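Local coordinates for protein GCN5-related N-acetyltransferase (Kribbella flavida, PDB 4MY0) that probably transfers acetyl groups from acetyl-CoA to amines, perhaps those of aminoglycosides, as a member of the GCN5-related N-acetyltransferase superfamily, at residues 67-72 with 188-193; 166-171 with 194-199; 173-178 with 225-230. One frame throughout, in Å; residues are numbered along the deposited sequence. Where two conformers were deposited one is given.

Contact 1: residues 67-72 with 188-193; sequences RIWDFQ and LVWPES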
# COMPACT_ATOMS: atom_id res chain seq x y z
N ARG C 67 1.36 -20.21 -31.49
CA ARG C 67 2.28 -19.87 -32.56
C ARG C 67 3.73 -20.18 -32.20
O ARG C 67 4.08 -20.37 -31.03
CB ARG C 67 2.10 -18.41 -33.02
CG ARG C 67 2.40 -17.38 -31.96
CD ARG C 67 1.75 -16.03 -32.29
NE ARG C 67 1.25 -15.40 -31.08
CZ ARG C 67 1.91 -14.49 -30.37
NH1 ARG C 67 1.36 -13.99 -29.27
NH2 ARG C 67 3.12 -14.07 -30.74
N ILE C 68 4.56 -20.26 -33.24
CA ILE C 68 5.95 -20.64 -33.09
C ILE C 68 6.87 -19.54 -33.59
O ILE C 68 6.88 -19.25 -34.79
CB ILE C 68 6.22 -21.91 -33.91
CG1 ILE C 68 5.27 -23.03 -33.50
CG2 ILE C 68 7.68 -22.38 -33.76
CD1 ILE C 68 5.41 -24.26 -34.35
N TRP C 69 7.65 -18.93 -32.70
CA TRP C 69 8.70 -18.00 -33.13
C TRP C 69 9.87 -18.78 -33.70
O TRP C 69 10.30 -19.78 -33.11
CB TRP C 69 9.22 -17.18 -31.94
CG TRP C 69 8.32 -16.08 -31.48
CD1 TRP C 69 7.46 -16.12 -30.41
CD2 TRP C 69 8.21 -14.77 -32.03
NE1 TRP C 69 6.81 -14.92 -30.29
CE2 TRP C 69 7.25 -14.07 -31.27
CE3 TRP C 69 8.82 -14.12 -33.11
CZ2 TRP C 69 6.90 -12.75 -31.55
CZ3 TRP C 69 8.46 -12.82 -33.39
CH2 TRP C 69 7.52 -12.14 -32.62
N ASP C 70 10.41 -18.31 -34.83
CA ASP C 70 11.61 -18.89 -35.42
C ASP C 70 12.86 -18.25 -34.80
O ASP C 70 13.50 -17.39 -35.41
CB ASP C 70 11.61 -18.70 -36.95
CG ASP C 70 11.36 -17.26 -37.35
OD1 ASP C 70 10.66 -16.53 -36.60
OD2 ASP C 70 11.86 -16.85 -38.42
N PHE C 71 13.19 -18.66 -33.58
CA PHE C 71 14.34 -18.09 -32.88
C PHE C 71 15.60 -18.87 -33.17
O PHE C 71 15.55 -19.94 -33.78
CB PHE C 71 14.14 -18.17 -31.37
CG PHE C 71 13.13 -17.20 -30.82
CD1 PHE C 71 13.08 -15.88 -31.25
CD2 PHE C 71 12.25 -17.62 -29.82
CE1 PHE C 71 12.16 -14.99 -30.70
CE2 PHE C 71 11.32 -16.74 -29.27
CZ PHE C 71 11.27 -15.42 -29.72
N GLN C 72 16.73 -18.34 -32.71
CA GLN C 72 17.89 -19.17 -32.39
C GLN C 72 18.13 -18.93 -30.91
O GLN C 72 17.65 -17.94 -30.35
CB GLN C 72 19.12 -18.79 -33.23
CG GLN C 72 18.86 -18.78 -34.73
CD GLN C 72 20.12 -18.99 -35.54
OE1 GLN C 72 20.71 -20.07 -35.50
NE2 GLN C 72 20.53 -17.97 -36.28
N LEU C 188 18.13 -15.23 -26.45
CA LEU C 188 17.45 -15.31 -27.75
C LEU C 188 18.27 -14.62 -28.85
O LEU C 188 18.92 -13.60 -28.60
CB LEU C 188 16.08 -14.65 -27.69
CG LEU C 188 14.99 -15.21 -26.78
CD1 LEU C 188 13.70 -14.43 -26.96
CD2 LEU C 188 14.78 -16.66 -27.08
N VAL C 189 18.20 -15.17 -30.05
CA VAL C 189 18.66 -14.49 -31.26
C VAL C 189 17.43 -14.12 -32.08
O VAL C 189 16.66 -15.01 -32.48
CB VAL C 189 19.54 -15.40 -32.13
CG1 VAL C 189 19.95 -14.67 -33.40
CG2 VAL C 189 20.75 -15.87 -31.35
N TRP C 190 17.21 -12.83 -32.31
CA TRP C 190 16.08 -12.38 -33.11
C TRP C 190 16.52 -12.14 -34.54
O TRP C 190 17.68 -11.82 -34.79
CB TRP C 190 15.53 -11.06 -32.55
CG TRP C 190 14.87 -11.15 -31.22
CD1 TRP C 190 15.47 -11.09 -29.99
CD2 TRP C 190 13.47 -11.31 -30.97
NE1 TRP C 190 14.52 -11.21 -28.99
CE2 TRP C 190 13.28 -11.34 -29.58
CE3 TRP C 190 12.34 -11.42 -31.80
CZ2 TRP C 190 12.02 -11.49 -28.99
CZ3 TRP C 190 11.10 -11.56 -31.22
CH2 TRP C 190 10.94 -11.60 -29.84
N PRO C 191 15.59 -12.27 -35.50
CA PRO C 191 15.88 -11.85 -36.88
C PRO C 191 16.33 -10.39 -36.93
O PRO C 191 15.88 -9.59 -36.10
CB PRO C 191 14.52 -11.99 -37.57
CG PRO C 191 13.75 -12.99 -36.74
CD PRO C 191 14.21 -12.77 -35.33
N GLU C 192 17.21 -10.05 -37.87
CA GLU C 192 17.68 -8.67 -38.03
C GLU C 192 16.52 -7.70 -38.24
O GLU C 192 16.55 -6.56 -37.76
CB GLU C 192 18.67 -8.56 -39.20
CG GLU C 192 19.07 -7.12 -39.55
CD GLU C 192 20.21 -7.06 -40.56
OE1 GLU C 192 20.21 -6.12 -41.39
OE2 GLU C 192 21.09 -7.94 -40.51
N SER C 193 15.50 -8.16 -38.96
CA SER C 193 14.30 -7.37 -39.24
C SER C 193 13.58 -6.97 -37.95
O SER C 193 13.18 -5.81 -37.78
CB SER C 193 13.34 -8.15 -40.14
OG SER C 193 12.64 -9.14 -39.41
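Segments 67-72 and 188-193 meet as a single antiparallel, hydrogen-bonded pair, Gln72 with Val189, whose CA atoms lie 4.9 Å apart. Val189 N donates to Gln72 O at 2.8 Å, arriving above the carbonyl plane; the return bond from Gln72 N to Val189 O is straight but weak. Just upstream, Asp70 centres an inverse gamma turn that kinks the strand. Beyond the bridge, the second segment leaves for a helix with Pro191 at the N-cap. Gln72 and Val189 put their side chains on the same face of the sheet, where CB meets CB at 3.6 Å.

The side chains include an aromatic cluster of two T-shaped pairs sharing Trp190. Phe71 turns its CE1 edge onto the face of the Trp190 six-membered ring, planes at 79°; the CZ3 edge of Trp190 in turn meets the face of Trp69, planes at 76°. The cluster ties strand 61-75 to the loop leading into helix 192-200, while the Gln72-Val189 bridge pairs that strand with strand 188-189. The side chain of Trp69 is about 10 Å from that of Val88, an acetyl-CoA-binding residue.

Leu188 crosses Phe71 obliquely, its CD1 over the ring face 4.1 Å from the centroid, and Trp69 CB lies against the opposite face. The ring of Phe71 also meets that of C-terminal Phe392 edge-to-face, and Trp190 NE1 makes a weak hydrogen bond to Asp390 OD2.

Contact 2: residues 166-171 with 194-199; sequences KDAARF and KIAEWL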
# COMPACT_ATOMS: atom_id res chain seq x y z
N LYS C 166 18.92 1.34 -38.79
CA LYS C 166 20.00 0.92 -39.67
C LYS C 166 21.19 0.31 -38.92
O LYS C 166 22.11 -0.21 -39.54
CB LYS C 166 20.49 2.10 -40.52
CG LYS C 166 19.42 2.68 -41.44
CD LYS C 166 18.73 3.89 -40.80
CE LYS C 166 17.36 4.17 -41.44
NZ LYS C 166 17.43 4.37 -42.91
N ASP C 167 21.17 0.39 -37.60
CA ASP C 167 22.25 -0.16 -36.80
C ASP C 167 21.96 -1.60 -36.35
O ASP C 167 22.72 -2.17 -35.57
CB ASP C 167 22.49 0.73 -35.58
CG ASP C 167 22.96 2.12 -35.97
OD1 ASP C 167 24.00 2.22 -36.67
OD2 ASP C 167 22.29 3.11 -35.60
N ALA C 168 20.87 -2.17 -36.85
CA ALA C 168 20.46 -3.50 -36.42
C ALA C 168 21.57 -4.53 -36.62
O ALA C 168 21.83 -5.32 -35.72
CB ALA C 168 19.19 -3.94 -37.15
N ALA C 169 22.21 -4.52 -37.78
CA ALA C 169 23.24 -5.52 -38.07
C ALA C 169 24.48 -5.33 -37.20
O ALA C 169 25.13 -6.31 -36.81
CB ALA C 169 23.61 -5.52 -39.57
N ARG C 170 24.83 -4.08 -36.90
CA ARG C 170 25.94 -3.81 -35.99
C ARG C 170 25.66 -4.33 -34.58
O ARG C 170 26.56 -4.85 -33.92
CB ARG C 170 26.25 -2.31 -35.96
CG ARG C 170 27.36 -1.93 -34.99
CD ARG C 170 28.66 -2.66 -35.33
NE ARG C 170 29.77 -2.23 -34.49
CZ ARG C 170 30.98 -2.80 -34.50
NH1 ARG C 170 31.21 -3.82 -35.32
NH2 ARG C 170 31.94 -2.34 -33.71
N PHE C 171 24.41 -4.20 -34.13
CA PHE C 171 24.02 -4.69 -32.81
C PHE C 171 24.21 -6.21 -32.74
O PHE C 171 24.72 -6.74 -31.74
CB PHE C 171 22.55 -4.36 -32.51
CG PHE C 171 22.33 -2.98 -31.94
CD1 PHE C 171 21.48 -2.79 -30.87
CD2 PHE C 171 22.97 -1.87 -32.48
CE1 PHE C 171 21.28 -1.52 -30.34
CE2 PHE C 171 22.77 -0.60 -31.97
CZ PHE C 171 21.93 -0.42 -30.90
N LYS C 194 13.43 -7.93 -37.05
CA LYS C 194 12.72 -7.72 -35.79
C LYS C 194 13.49 -6.76 -34.88
O LYS C 194 12.90 -5.96 -34.15
CB LYS C 194 12.47 -9.05 -35.08
CG LYS C 194 11.18 -9.10 -34.28
CD LYS C 194 9.97 -9.40 -35.17
CE LYS C 194 8.66 -9.22 -34.40
NZ LYS C 194 7.49 -9.77 -35.15
N ILE C 195 14.81 -6.84 -34.94
CA ILE C 195 15.67 -5.93 -34.18
C ILE C 195 15.55 -4.51 -34.72
O ILE C 195 15.50 -3.56 -33.95
CB ILE C 195 17.13 -6.41 -34.21
CG1 ILE C 195 17.27 -7.60 -33.26
CG2 ILE C 195 18.09 -5.27 -33.85
CD1 ILE C 195 18.46 -8.45 -33.53
N ALA C 196 15.48 -4.38 -36.04
CA ALA C 196 15.25 -3.08 -36.66
C ALA C 196 13.92 -2.44 -36.20
O ALA C 196 13.86 -1.23 -35.96
CB ALA C 196 15.30 -3.22 -38.20
N GLU C 197 12.87 -3.26 -36.09
CA GLU C 197 11.58 -2.77 -35.60
C GLU C 197 11.72 -2.21 -34.20
O GLU C 197 11.19 -1.15 -33.86
CB GLU C 197 10.54 -3.91 -35.59
CG GLU C 197 10.25 -4.53 -36.96
CD GLU C 197 9.17 -5.62 -36.91
OE1 GLU C 197 8.47 -5.72 -35.88
OE2 GLU C 197 9.03 -6.36 -37.91
N TRP C 198 12.48 -2.94 -33.38
CA TRP C 198 12.73 -2.62 -31.99
C TRP C 198 13.46 -1.28 -31.90
O TRP C 198 13.09 -0.42 -31.10
CB TRP C 198 13.57 -3.77 -31.41
CG TRP C 198 13.97 -3.71 -29.97
CD1 TRP C 198 13.17 -3.46 -28.88
CD2 TRP C 198 15.28 -3.99 -29.44
NE1 TRP C 198 13.92 -3.53 -27.72
CE2 TRP C 198 15.21 -3.86 -28.04
CE3 TRP C 198 16.52 -4.32 -30.03
CZ2 TRP C 198 16.32 -4.06 -27.21
CZ3 TRP C 198 17.62 -4.51 -29.20
CH2 TRP C 198 17.52 -4.38 -27.81
N LEU C 199 14.46 -1.08 -32.76
CA LEU C 199 15.26 0.15 -32.75
C LEU C 199 14.55 1.32 -33.41
O LEU C 199 14.88 2.47 -33.15
CB LEU C 199 16.61 -0.08 -33.43
CG LEU C 199 17.55 -1.10 -32.78
CD1 LEU C 199 18.81 -1.30 -33.63
CD2 LEU C 199 17.91 -0.68 -31.37
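The start of helix 168-182 and the body of helix 192-200 come closest at two alanines, Ala168 and Ala196, whose CA atoms are 5.2 Å apart; no hydrogen bond crosses between the segments. So short a separation fits the small side chains at this point. The methyl of Ala168 points at the second helix and meets Ile195 CG2 at 3.7 Å, while Ala196 CB lies alongside it at 4.1 Å. Ile195 presents that branch because CG2 stands anti to its backbone N, with CG1 turned beside the N (chi1 -76°).

One turn further along each helix, Phe171 and Leu199 reach toward each other tip to tip. Leu199 CD1 sits almost exactly over the ring centre, 4.0 Å from the centroid and 6° off the normal, a well-centred CH-pi contact. Its sister methyl CD2 reaches Phe171 CE1 at 3.6 Å, so both branches of the leucine touch the ring. CD1 also packs on Ala168 CA at 3.9 Å and thus bridges the two parts of the interface.

Around the pair, Phe171 stacks with Phe213, and both Phe171 and Leu199 touch Val215 of strand 212-219. Asp167, at the N-cap position, makes no capping bond; OD1 forms a salt bridge with Arg161 and OD2 accepts a hydrogen bond from Gly164 N. With four of six touching residues buried and no polar bond across, the contact between these segments consists of methyl and ring packing.

Contact 3: residues 173-178 with 225-230; sequences ELVGTA and VDELVA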
# COMPACT_ATOMS: atom_id res chain seq x y z
N GLU C 173 26.29 -8.01 -34.52
CA GLU C 173 27.71 -8.28 -34.47
C GLU C 173 28.24 -8.14 -33.04
O GLU C 173 28.95 -9.01 -32.55
CB GLU C 173 28.49 -7.34 -35.42
CG GLU C 173 28.25 -7.58 -36.92
CD GLU C 173 29.14 -6.70 -37.82
OE1 GLU C 173 29.27 -7.02 -39.02
OE2 GLU C 173 29.70 -5.70 -37.32
N LEU C 174 27.90 -7.03 -32.39
CA LEU C 174 28.41 -6.77 -31.06
C LEU C 174 27.94 -7.85 -30.09
O LEU C 174 28.73 -8.36 -29.28
CB LEU C 174 27.95 -5.40 -30.58
CG LEU C 174 28.60 -4.24 -31.34
CD1 LEU C 174 28.02 -2.90 -30.92
CD2 LEU C 174 30.12 -4.26 -31.19
N VAL C 175 26.67 -8.21 -30.18
CA VAL C 175 26.09 -9.23 -29.32
C VAL C 175 26.79 -10.56 -29.57
O VAL C 175 27.15 -11.28 -28.63
CB VAL C 175 24.57 -9.37 -29.57
CG1 VAL C 175 24.05 -10.70 -29.07
CG2 VAL C 175 23.81 -8.24 -28.92
N GLY C 176 27.00 -10.87 -30.85
CA GLY C 176 27.62 -12.12 -31.26
C GLY C 176 29.01 -12.26 -30.68
O GLY C 176 29.36 -13.30 -30.11
N THR C 177 29.80 -11.21 -30.82
CA THR C 177 31.17 -11.21 -30.31
C THR C 177 31.14 -11.43 -28.80
O THR C 177 31.91 -12.23 -28.28
CB THR C 177 31.88 -9.88 -30.64
OG1 THR C 177 31.89 -9.69 -32.06
CG2 THR C 177 33.31 -9.89 -30.12
N ALA C 178 30.24 -10.75 -28.11
CA ALA C 178 30.17 -10.88 -26.65
C ALA C 178 29.79 -12.30 -26.22
O ALA C 178 30.42 -12.87 -25.32
CB ALA C 178 29.19 -9.87 -26.08
N VAL C 225 16.28 -0.83 -18.57
CA VAL C 225 17.25 -1.24 -19.59
C VAL C 225 16.83 -2.60 -20.14
O VAL C 225 16.71 -3.56 -19.38
CB VAL C 225 18.66 -1.29 -18.99
CG1 VAL C 225 19.65 -1.91 -19.98
CG2 VAL C 225 19.11 0.11 -18.57
N ASP C 226 16.55 -2.66 -21.45
CA ASP C 226 16.19 -3.93 -22.09
C ASP C 226 17.44 -4.75 -22.34
O ASP C 226 17.42 -5.98 -22.28
CB ASP C 226 15.49 -3.70 -23.44
CG ASP C 226 14.07 -3.19 -23.30
OD1 ASP C 226 13.47 -3.33 -22.20
OD2 ASP C 226 13.55 -2.66 -24.31
N GLU C 227 18.53 -4.07 -22.67
CA GLU C 227 19.77 -4.76 -22.98
C GLU C 227 20.94 -3.79 -22.99
O GLU C 227 20.83 -2.68 -23.53
CB GLU C 227 19.68 -5.48 -24.34
CG GLU C 227 20.95 -6.27 -24.68
CD GLU C 227 20.81 -7.14 -25.95
OE1 GLU C 227 19.95 -6.83 -26.80
OE2 GLU C 227 21.58 -8.12 -26.08
N LEU C 228 22.04 -4.20 -22.37
CA LEU C 228 23.30 -3.46 -22.44
C LEU C 228 24.40 -4.46 -22.74
O LEU C 228 24.54 -5.47 -22.05
CB LEU C 228 23.60 -2.73 -21.13
CG LEU C 228 24.71 -1.67 -21.24
CD1 LEU C 228 24.45 -0.51 -20.27
CD2 LEU C 228 26.08 -2.29 -21.01
N VAL C 229 25.17 -4.17 -23.78
CA VAL C 229 26.32 -5.00 -24.14
C VAL C 229 27.55 -4.10 -24.18
O VAL C 229 27.53 -3.03 -24.77
CB VAL C 229 26.10 -5.66 -25.52
CG1 VAL C 229 27.38 -6.30 -26.04
CG2 VAL C 229 24.98 -6.69 -25.41
N ALA C 230 28.62 -4.53 -23.52
CA ALA C 230 29.85 -3.74 -23.52
C ALA C 230 31.07 -4.64 -23.48
O ALA C 230 31.17 -5.53 -22.62
CB ALA C 230 29.85 -2.78 -22.36
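Leu174 O is held by two donors: Ala178 N, in the ordinary helical bond at 3.1 Å, and His231 NE2 just beyond the end of strand 222-230. The second bond ties a helix carbonyl directly to the residue following the strand, so the histidine side chain links the end of the strand to the helix. Val229 CG1 also approaches this oxygen, at 4.1 Å, as packing alone.

Between helix 173-178 and strand 227-230 themselves the contact is apolar and holds no hydrogen bond. The axes of these short segments approach to 8.7 Å and cross at 67°, a steep crossing, consistent with the small contact of a few residues. Val229 points at the helix and divides its branches: CG1, anti to its backbone N (chi1 169°), meets Ala178 CB at 4.0 Å, whereas CG2 meets Val175 CG2, also at 4.0 Å. The two valine side chains cross at about a right angle, methyl against methyl.

The same Val175 CG2 has a second neighbour, Glu227 OE2 at 3.6 Å. Glu227 is extended, with CG anti to its backbone N, and this carries the carboxylate out toward the helix, where OE2 meets the valine methyl; the approach is van der Waals in kind, the two side chains crossing at about a right angle. Its other oxygen, OE1, packs against Trp198 CH2 of helix 192-200.

At Asp226 and Glu227, which both face Val215, lies a classic beta bulge, and the chain turns a corner at Asp226; beyond it Glu227 and Val229 point toward the helix while Ala230 points away. Helix-on-sheet packing of this kind is general in alpha/beta proteins and is consistent with the GNAT fold, here probably in the second acetyltransferase domain.

From the N terminus, the chain runs through 67-72, 166-171, 173-178, 188-193, 194-199 and 225-230, in that order. Contact 1 closes the longest loop, with 115 residues between its segments; contact 2 closes the shortest, with 22, and contact 3 spans 46. All three pairs of loops cross, since in each pair the segments alternate along the chain. Helix 168-182 serves contacts 2 and 3, and helix 192-200 serves contacts 1 and 2, so contact 2 lies structurally between its neighbours and touches both in packing contacts: Trp69 CH2 meets Lys194 NZ, and Trp198 NE1 meets Asp226 OD2. Together they connect strand 61-75 through two helices to strand 222-230.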